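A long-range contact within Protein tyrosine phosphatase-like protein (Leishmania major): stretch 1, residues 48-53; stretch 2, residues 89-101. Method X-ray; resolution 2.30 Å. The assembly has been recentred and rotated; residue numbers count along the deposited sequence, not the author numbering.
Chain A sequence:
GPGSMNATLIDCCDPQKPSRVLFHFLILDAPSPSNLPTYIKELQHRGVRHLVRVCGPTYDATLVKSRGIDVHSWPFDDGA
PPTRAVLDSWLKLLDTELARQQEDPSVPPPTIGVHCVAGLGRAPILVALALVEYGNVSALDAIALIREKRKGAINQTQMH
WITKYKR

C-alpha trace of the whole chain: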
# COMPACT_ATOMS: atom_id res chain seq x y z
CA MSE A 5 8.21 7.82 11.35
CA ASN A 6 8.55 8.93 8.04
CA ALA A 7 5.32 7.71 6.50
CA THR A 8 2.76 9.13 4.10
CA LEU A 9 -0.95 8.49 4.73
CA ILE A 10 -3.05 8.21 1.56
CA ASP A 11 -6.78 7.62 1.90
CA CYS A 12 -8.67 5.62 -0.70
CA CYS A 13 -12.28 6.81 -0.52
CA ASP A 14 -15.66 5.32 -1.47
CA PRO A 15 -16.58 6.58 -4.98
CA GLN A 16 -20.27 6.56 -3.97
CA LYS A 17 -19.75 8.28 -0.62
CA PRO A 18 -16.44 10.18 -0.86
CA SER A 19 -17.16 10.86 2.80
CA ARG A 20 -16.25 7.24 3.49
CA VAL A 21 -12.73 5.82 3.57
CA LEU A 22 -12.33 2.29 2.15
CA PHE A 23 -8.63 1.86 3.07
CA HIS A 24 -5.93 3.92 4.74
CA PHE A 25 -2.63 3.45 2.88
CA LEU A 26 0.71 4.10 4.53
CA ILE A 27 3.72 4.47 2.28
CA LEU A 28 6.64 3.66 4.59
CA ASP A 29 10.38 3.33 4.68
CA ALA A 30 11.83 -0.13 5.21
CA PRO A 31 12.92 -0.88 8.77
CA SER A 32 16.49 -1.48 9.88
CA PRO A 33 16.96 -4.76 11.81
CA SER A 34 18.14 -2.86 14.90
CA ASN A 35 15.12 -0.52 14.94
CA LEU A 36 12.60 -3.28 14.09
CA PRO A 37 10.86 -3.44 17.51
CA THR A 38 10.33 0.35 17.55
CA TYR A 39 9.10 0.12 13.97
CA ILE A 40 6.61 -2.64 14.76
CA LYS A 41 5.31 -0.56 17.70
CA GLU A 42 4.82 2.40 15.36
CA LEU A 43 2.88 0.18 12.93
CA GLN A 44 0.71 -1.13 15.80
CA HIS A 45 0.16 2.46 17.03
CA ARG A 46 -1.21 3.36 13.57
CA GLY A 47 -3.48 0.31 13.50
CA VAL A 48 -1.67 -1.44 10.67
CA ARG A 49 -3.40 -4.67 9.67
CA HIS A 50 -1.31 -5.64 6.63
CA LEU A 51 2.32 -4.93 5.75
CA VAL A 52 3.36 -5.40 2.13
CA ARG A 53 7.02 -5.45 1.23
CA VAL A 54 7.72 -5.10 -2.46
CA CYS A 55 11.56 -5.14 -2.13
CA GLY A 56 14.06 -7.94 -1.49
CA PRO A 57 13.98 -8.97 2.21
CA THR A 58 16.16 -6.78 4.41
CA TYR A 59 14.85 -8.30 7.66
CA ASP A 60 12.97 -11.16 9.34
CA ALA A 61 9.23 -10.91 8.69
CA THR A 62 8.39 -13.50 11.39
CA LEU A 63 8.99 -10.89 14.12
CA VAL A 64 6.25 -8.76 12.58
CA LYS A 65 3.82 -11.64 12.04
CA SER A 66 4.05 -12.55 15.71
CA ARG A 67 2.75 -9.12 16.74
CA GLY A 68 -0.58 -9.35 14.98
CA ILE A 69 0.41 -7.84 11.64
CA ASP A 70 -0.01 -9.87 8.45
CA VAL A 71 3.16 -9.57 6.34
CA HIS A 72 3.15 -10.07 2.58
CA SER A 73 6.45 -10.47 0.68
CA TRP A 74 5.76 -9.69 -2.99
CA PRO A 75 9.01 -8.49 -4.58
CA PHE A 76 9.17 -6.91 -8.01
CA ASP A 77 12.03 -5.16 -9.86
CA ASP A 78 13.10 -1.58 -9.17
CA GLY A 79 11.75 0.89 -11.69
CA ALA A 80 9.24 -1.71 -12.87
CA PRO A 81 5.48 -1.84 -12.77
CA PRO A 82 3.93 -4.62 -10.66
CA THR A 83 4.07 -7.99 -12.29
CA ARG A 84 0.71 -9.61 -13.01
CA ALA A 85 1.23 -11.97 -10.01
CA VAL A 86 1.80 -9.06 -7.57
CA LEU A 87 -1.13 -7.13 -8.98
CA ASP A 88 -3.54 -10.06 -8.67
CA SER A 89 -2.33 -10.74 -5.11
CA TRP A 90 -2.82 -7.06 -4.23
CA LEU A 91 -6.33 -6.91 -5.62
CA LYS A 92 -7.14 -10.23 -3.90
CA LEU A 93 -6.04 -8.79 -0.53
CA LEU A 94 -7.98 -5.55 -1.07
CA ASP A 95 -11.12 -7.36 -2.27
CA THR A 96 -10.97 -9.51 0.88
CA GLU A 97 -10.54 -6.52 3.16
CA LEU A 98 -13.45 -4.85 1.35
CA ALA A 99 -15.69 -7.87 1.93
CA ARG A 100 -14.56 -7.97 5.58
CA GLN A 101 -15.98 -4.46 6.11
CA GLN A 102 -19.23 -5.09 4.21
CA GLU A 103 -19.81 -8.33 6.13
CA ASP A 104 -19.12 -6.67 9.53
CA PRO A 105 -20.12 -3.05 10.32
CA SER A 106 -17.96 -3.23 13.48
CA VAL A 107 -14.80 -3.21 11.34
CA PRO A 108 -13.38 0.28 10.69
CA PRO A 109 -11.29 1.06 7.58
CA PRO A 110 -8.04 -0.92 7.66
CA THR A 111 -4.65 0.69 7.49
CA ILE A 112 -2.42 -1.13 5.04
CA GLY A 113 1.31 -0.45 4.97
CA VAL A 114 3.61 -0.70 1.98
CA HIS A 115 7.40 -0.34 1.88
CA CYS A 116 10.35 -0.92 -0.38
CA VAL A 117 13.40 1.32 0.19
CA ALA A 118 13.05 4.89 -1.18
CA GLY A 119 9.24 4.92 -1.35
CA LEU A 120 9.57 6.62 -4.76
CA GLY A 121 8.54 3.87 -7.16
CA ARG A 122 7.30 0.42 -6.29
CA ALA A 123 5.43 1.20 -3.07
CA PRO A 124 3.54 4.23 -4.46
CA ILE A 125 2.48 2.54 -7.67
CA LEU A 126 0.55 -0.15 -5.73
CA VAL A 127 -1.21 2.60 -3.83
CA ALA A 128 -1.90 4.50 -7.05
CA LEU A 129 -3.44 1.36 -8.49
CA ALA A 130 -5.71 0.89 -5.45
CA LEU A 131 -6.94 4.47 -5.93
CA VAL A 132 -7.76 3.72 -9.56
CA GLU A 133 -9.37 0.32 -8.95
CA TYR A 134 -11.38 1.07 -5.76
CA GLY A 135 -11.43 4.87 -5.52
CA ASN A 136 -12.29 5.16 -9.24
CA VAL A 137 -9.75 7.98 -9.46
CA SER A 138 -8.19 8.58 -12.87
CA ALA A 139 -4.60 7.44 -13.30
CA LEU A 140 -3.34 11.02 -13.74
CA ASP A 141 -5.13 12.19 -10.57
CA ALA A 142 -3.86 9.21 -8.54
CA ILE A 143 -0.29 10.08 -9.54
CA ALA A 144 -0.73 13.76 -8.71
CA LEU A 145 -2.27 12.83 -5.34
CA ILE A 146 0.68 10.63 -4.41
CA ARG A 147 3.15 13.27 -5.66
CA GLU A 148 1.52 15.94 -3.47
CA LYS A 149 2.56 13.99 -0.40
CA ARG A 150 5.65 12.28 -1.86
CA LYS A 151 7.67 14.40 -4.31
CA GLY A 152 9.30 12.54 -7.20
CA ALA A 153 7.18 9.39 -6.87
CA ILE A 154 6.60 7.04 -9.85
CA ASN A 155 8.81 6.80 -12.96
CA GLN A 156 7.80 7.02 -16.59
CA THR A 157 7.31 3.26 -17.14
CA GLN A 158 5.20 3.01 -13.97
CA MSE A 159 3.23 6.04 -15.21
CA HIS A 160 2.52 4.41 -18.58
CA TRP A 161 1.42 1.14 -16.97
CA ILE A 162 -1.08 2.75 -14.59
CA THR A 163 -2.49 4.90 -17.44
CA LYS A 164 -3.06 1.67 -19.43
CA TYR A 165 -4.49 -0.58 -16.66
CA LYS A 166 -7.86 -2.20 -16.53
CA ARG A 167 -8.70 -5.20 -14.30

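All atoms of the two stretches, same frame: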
# COMPACT_ATOMS: atom_id res chain seq x y z
N VAL A 48 -1.98 -0.71 11.89
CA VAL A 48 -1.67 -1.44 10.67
C VAL A 48 -2.11 -2.90 10.76
O VAL A 48 -1.74 -3.62 11.68
CB VAL A 48 -0.18 -1.36 10.27
CG1 VAL A 48 0.08 -2.29 9.09
CG2 VAL A 48 0.18 0.10 9.92
N ARG A 49 -2.86 -3.32 9.76
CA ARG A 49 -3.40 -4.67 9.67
C ARG A 49 -2.51 -5.54 8.78
O ARG A 49 -2.23 -6.70 9.07
CB ARG A 49 -4.84 -4.59 9.12
CG ARG A 49 -5.58 -5.92 8.95
CD ARG A 49 -5.95 -6.58 10.28
NE ARG A 49 -4.85 -7.35 10.85
CZ ARG A 49 -4.50 -8.58 10.48
NH1 ARG A 49 -5.18 -9.24 9.54
NH2 ARG A 49 -3.46 -9.18 11.07
N HIS A 50 -2.08 -4.95 7.67
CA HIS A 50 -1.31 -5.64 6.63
C HIS A 50 -0.05 -4.84 6.29
O HIS A 50 -0.11 -3.63 6.15
CB HIS A 50 -2.16 -5.78 5.36
CG HIS A 50 -3.32 -6.71 5.50
ND1 HIS A 50 -3.16 -8.08 5.57
CD2 HIS A 50 -4.65 -6.48 5.58
CE1 HIS A 50 -4.35 -8.65 5.71
NE2 HIS A 50 -5.27 -7.70 5.72
N LEU A 51 1.07 -5.53 6.19
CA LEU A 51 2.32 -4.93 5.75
C LEU A 51 2.79 -5.64 4.50
O LEU A 51 2.98 -6.86 4.51
CB LEU A 51 3.40 -5.01 6.83
CG LEU A 51 4.71 -4.24 6.54
CD1 LEU A 51 4.51 -2.76 6.32
CD2 LEU A 51 5.71 -4.48 7.67
N VAL A 52 2.94 -4.87 3.43
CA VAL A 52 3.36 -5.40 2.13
C VAL A 52 4.76 -4.91 1.83
O VAL A 52 5.03 -3.70 1.78
CB VAL A 52 2.39 -4.97 1.00
CG1 VAL A 52 2.82 -5.54 -0.36
CG2 VAL A 52 0.97 -5.40 1.33
N ARG A 53 5.68 -5.84 1.67
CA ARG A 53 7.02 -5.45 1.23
C ARG A 53 7.22 -5.87 -0.21
O ARG A 53 7.06 -7.04 -0.56
CB ARG A 53 8.13 -5.95 2.14
CG ARG A 53 8.18 -7.42 2.37
CD ARG A 53 9.07 -7.72 3.58
NE ARG A 53 9.39 -9.13 3.66
CZ ARG A 53 10.39 -9.65 4.36
NH1 ARG A 53 11.20 -8.87 5.07
NH2 ARG A 53 10.58 -10.96 4.35
N SER A 89 -2.41 -10.49 -6.56
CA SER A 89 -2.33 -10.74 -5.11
C SER A 89 -2.80 -9.53 -4.32
O SER A 89 -3.43 -9.67 -3.28
CB SER A 89 -0.90 -11.12 -4.71
OG SER A 89 -0.60 -12.48 -5.01
N TRP A 90 -2.47 -8.35 -4.83
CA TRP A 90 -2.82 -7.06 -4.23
C TRP A 90 -4.30 -6.85 -4.28
O TRP A 90 -4.92 -6.54 -3.27
CB TRP A 90 -2.08 -5.94 -4.98
CG TRP A 90 -2.26 -4.49 -4.55
CD1 TRP A 90 -2.55 -3.43 -5.36
CD2 TRP A 90 -2.04 -3.92 -3.24
NE1 TRP A 90 -2.57 -2.27 -4.64
CE2 TRP A 90 -2.27 -2.54 -3.34
CE3 TRP A 90 -1.70 -4.45 -2.00
CZ2 TRP A 90 -2.15 -1.68 -2.24
CZ3 TRP A 90 -1.60 -3.59 -0.91
CH2 TRP A 90 -1.82 -2.23 -1.04
N LEU A 91 -4.89 -7.05 -5.46
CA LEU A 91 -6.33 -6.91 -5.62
C LEU A 91 -7.08 -7.95 -4.78
O LEU A 91 -8.14 -7.66 -4.22
CB LEU A 91 -6.75 -7.01 -7.09
CG LEU A 91 -6.24 -5.98 -8.10
CD1 LEU A 91 -6.60 -6.44 -9.54
CD2 LEU A 91 -6.78 -4.60 -7.83
N LYS A 92 -6.52 -9.16 -4.70
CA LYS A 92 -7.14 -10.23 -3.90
C LYS A 92 -7.23 -9.81 -2.43
O LYS A 92 -8.28 -9.96 -1.79
CB LYS A 92 -6.38 -11.56 -4.01
CG LYS A 92 -6.96 -12.69 -3.13
CD LYS A 92 -8.31 -13.18 -3.65
CE LYS A 92 -8.83 -14.37 -2.87
NZ LYS A 92 -9.78 -15.21 -3.66
N LEU A 93 -6.12 -9.29 -1.91
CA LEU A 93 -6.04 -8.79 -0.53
C LEU A 93 -7.04 -7.65 -0.29
O LEU A 93 -7.72 -7.61 0.72
CB LEU A 93 -4.62 -8.30 -0.23
CG LEU A 93 -4.37 -7.54 1.08
CD1 LEU A 93 -4.57 -8.43 2.30
CD2 LEU A 93 -2.98 -6.95 1.09
N LEU A 94 -7.11 -6.71 -1.23
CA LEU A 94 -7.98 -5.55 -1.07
C LEU A 94 -9.46 -5.91 -1.21
O LEU A 94 -10.30 -5.38 -0.48
CB LEU A 94 -7.58 -4.45 -2.08
CG LEU A 94 -6.17 -3.86 -1.85
CD1 LEU A 94 -5.90 -2.64 -2.75
CD2 LEU A 94 -5.92 -3.50 -0.40
N ASP A 95 -9.78 -6.82 -2.13
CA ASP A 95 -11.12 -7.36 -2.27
C ASP A 95 -11.56 -8.02 -0.96
O ASP A 95 -12.70 -7.88 -0.54
CB ASP A 95 -11.19 -8.42 -3.39
CG ASP A 95 -11.12 -7.83 -4.80
OD1 ASP A 95 -11.15 -6.58 -4.95
OD2 ASP A 95 -10.99 -8.62 -5.77
N THR A 96 -10.64 -8.74 -0.33
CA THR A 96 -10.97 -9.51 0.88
C THR A 96 -11.21 -8.57 2.04
O THR A 96 -12.14 -8.76 2.82
CB THR A 96 -9.82 -10.49 1.24
OG1 THR A 96 -9.61 -11.40 0.15
CG2 THR A 96 -10.14 -11.27 2.50
N GLU A 97 -10.39 -7.53 2.12
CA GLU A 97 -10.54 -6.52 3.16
C GLU A 97 -11.85 -5.74 2.95
O GLU A 97 -12.52 -5.34 3.91
CB GLU A 97 -9.34 -5.57 3.16
CG GLU A 97 -8.11 -6.11 3.91
CD GLU A 97 -8.42 -6.51 5.35
OE1 GLU A 97 -8.98 -5.68 6.09
OE2 GLU A 97 -8.11 -7.66 5.74
N LEU A 98 -12.21 -5.54 1.69
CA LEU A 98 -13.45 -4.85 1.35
C LEU A 98 -14.67 -5.66 1.76
O LEU A 98 -15.64 -5.12 2.28
CB LEU A 98 -13.50 -4.57 -0.16
CG LEU A 98 -14.57 -3.59 -0.63
CD1 LEU A 98 -14.46 -2.26 0.09
CD2 LEU A 98 -14.43 -3.40 -2.15
N ALA A 99 -14.61 -6.96 1.51
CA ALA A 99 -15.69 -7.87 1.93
C ALA A 99 -15.76 -7.98 3.45
O ALA A 99 -16.84 -8.15 4.00
CB ALA A 99 -15.51 -9.26 1.29
N ARG A 100 -14.61 -7.90 4.11
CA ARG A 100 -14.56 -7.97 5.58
C ARG A 100 -15.40 -6.85 6.21
O ARG A 100 -16.13 -7.07 7.17
CB ARG A 100 -13.12 -7.90 6.10
CG ARG A 100 -12.98 -8.28 7.58
CD ARG A 100 -11.53 -8.46 8.01
NE ARG A 100 -10.76 -7.21 7.99
CZ ARG A 100 -10.34 -6.52 9.05
NH1 ARG A 100 -10.58 -6.92 10.28
NH2 ARG A 100 -9.65 -5.39 8.86
N GLN A 101 -15.29 -5.66 5.62
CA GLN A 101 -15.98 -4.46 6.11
C GLN A 101 -17.47 -4.53 5.84
O GLN A 101 -18.28 -4.16 6.70
CB GLN A 101 -15.44 -3.19 5.43
CG GLN A 101 -14.11 -2.69 5.96
CD GLN A 101 -13.59 -1.51 5.15
OE1 GLN A 101 -14.13 -0.41 5.21
NE2 GLN A 101 -12.54 -1.75 4.36
O HOH W 1 -7.54 -8.72 8.17

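The contact is a small antiparallel packing of a helix against a strand, centred on H50, which donates a hydrogen bond to a buried glutamate while a leucine covers one face of its ring. Strand 48-53 and helix 89-101 run at 174° to one another, their axes approach to 11.5 Å, and 264 Å² of surface is buried between them. Because the directions oppose, the register descends along the helix as the strand advances: R49 lies nearest E97, H50 nearest L93 and V52 nearest W90. On the strand, H50 and V52 point toward the helix and the intervening L51 points away, the alternation expected of an extended chain.

H50 NE2 donates to E97 OE2 at 2.8 Å, with a nearly straight N-H...O angle of 164°. The carboxylate oxygen sits at the ring edge, close to its plane, where the N-H is directed. This leaves the face free for L93, whose CD1 stands 3.5 Å from the centroid of the H50 ring and 12° off its normal, a CH-pi contact. The other ring nitrogen, ND1, is hydrogen-bonded elsewhere in the structure.

E97 is held from several sides. One turn later in the helix, R100 reaches back to form a salt bridge, R100 NH2 lying 2.9 Å from E97 OE1, and R100 NE also donates to E97 OE1 at 3.0 Å. The two carboxylate oxygens thus have different partners, OE1 the arginine and OE2 the histidine. A water adds a second link to the strand: it accepts from R49 NH1 at 2.8 Å and donates to E97 OE2 at 2.7 Å.

Toward the other end the contact is apolar. V52 CG2 packs 3.9 Å from W90 CZ3 and 4.3 Å from L93 CD2, so L93 touches both H50 and V52.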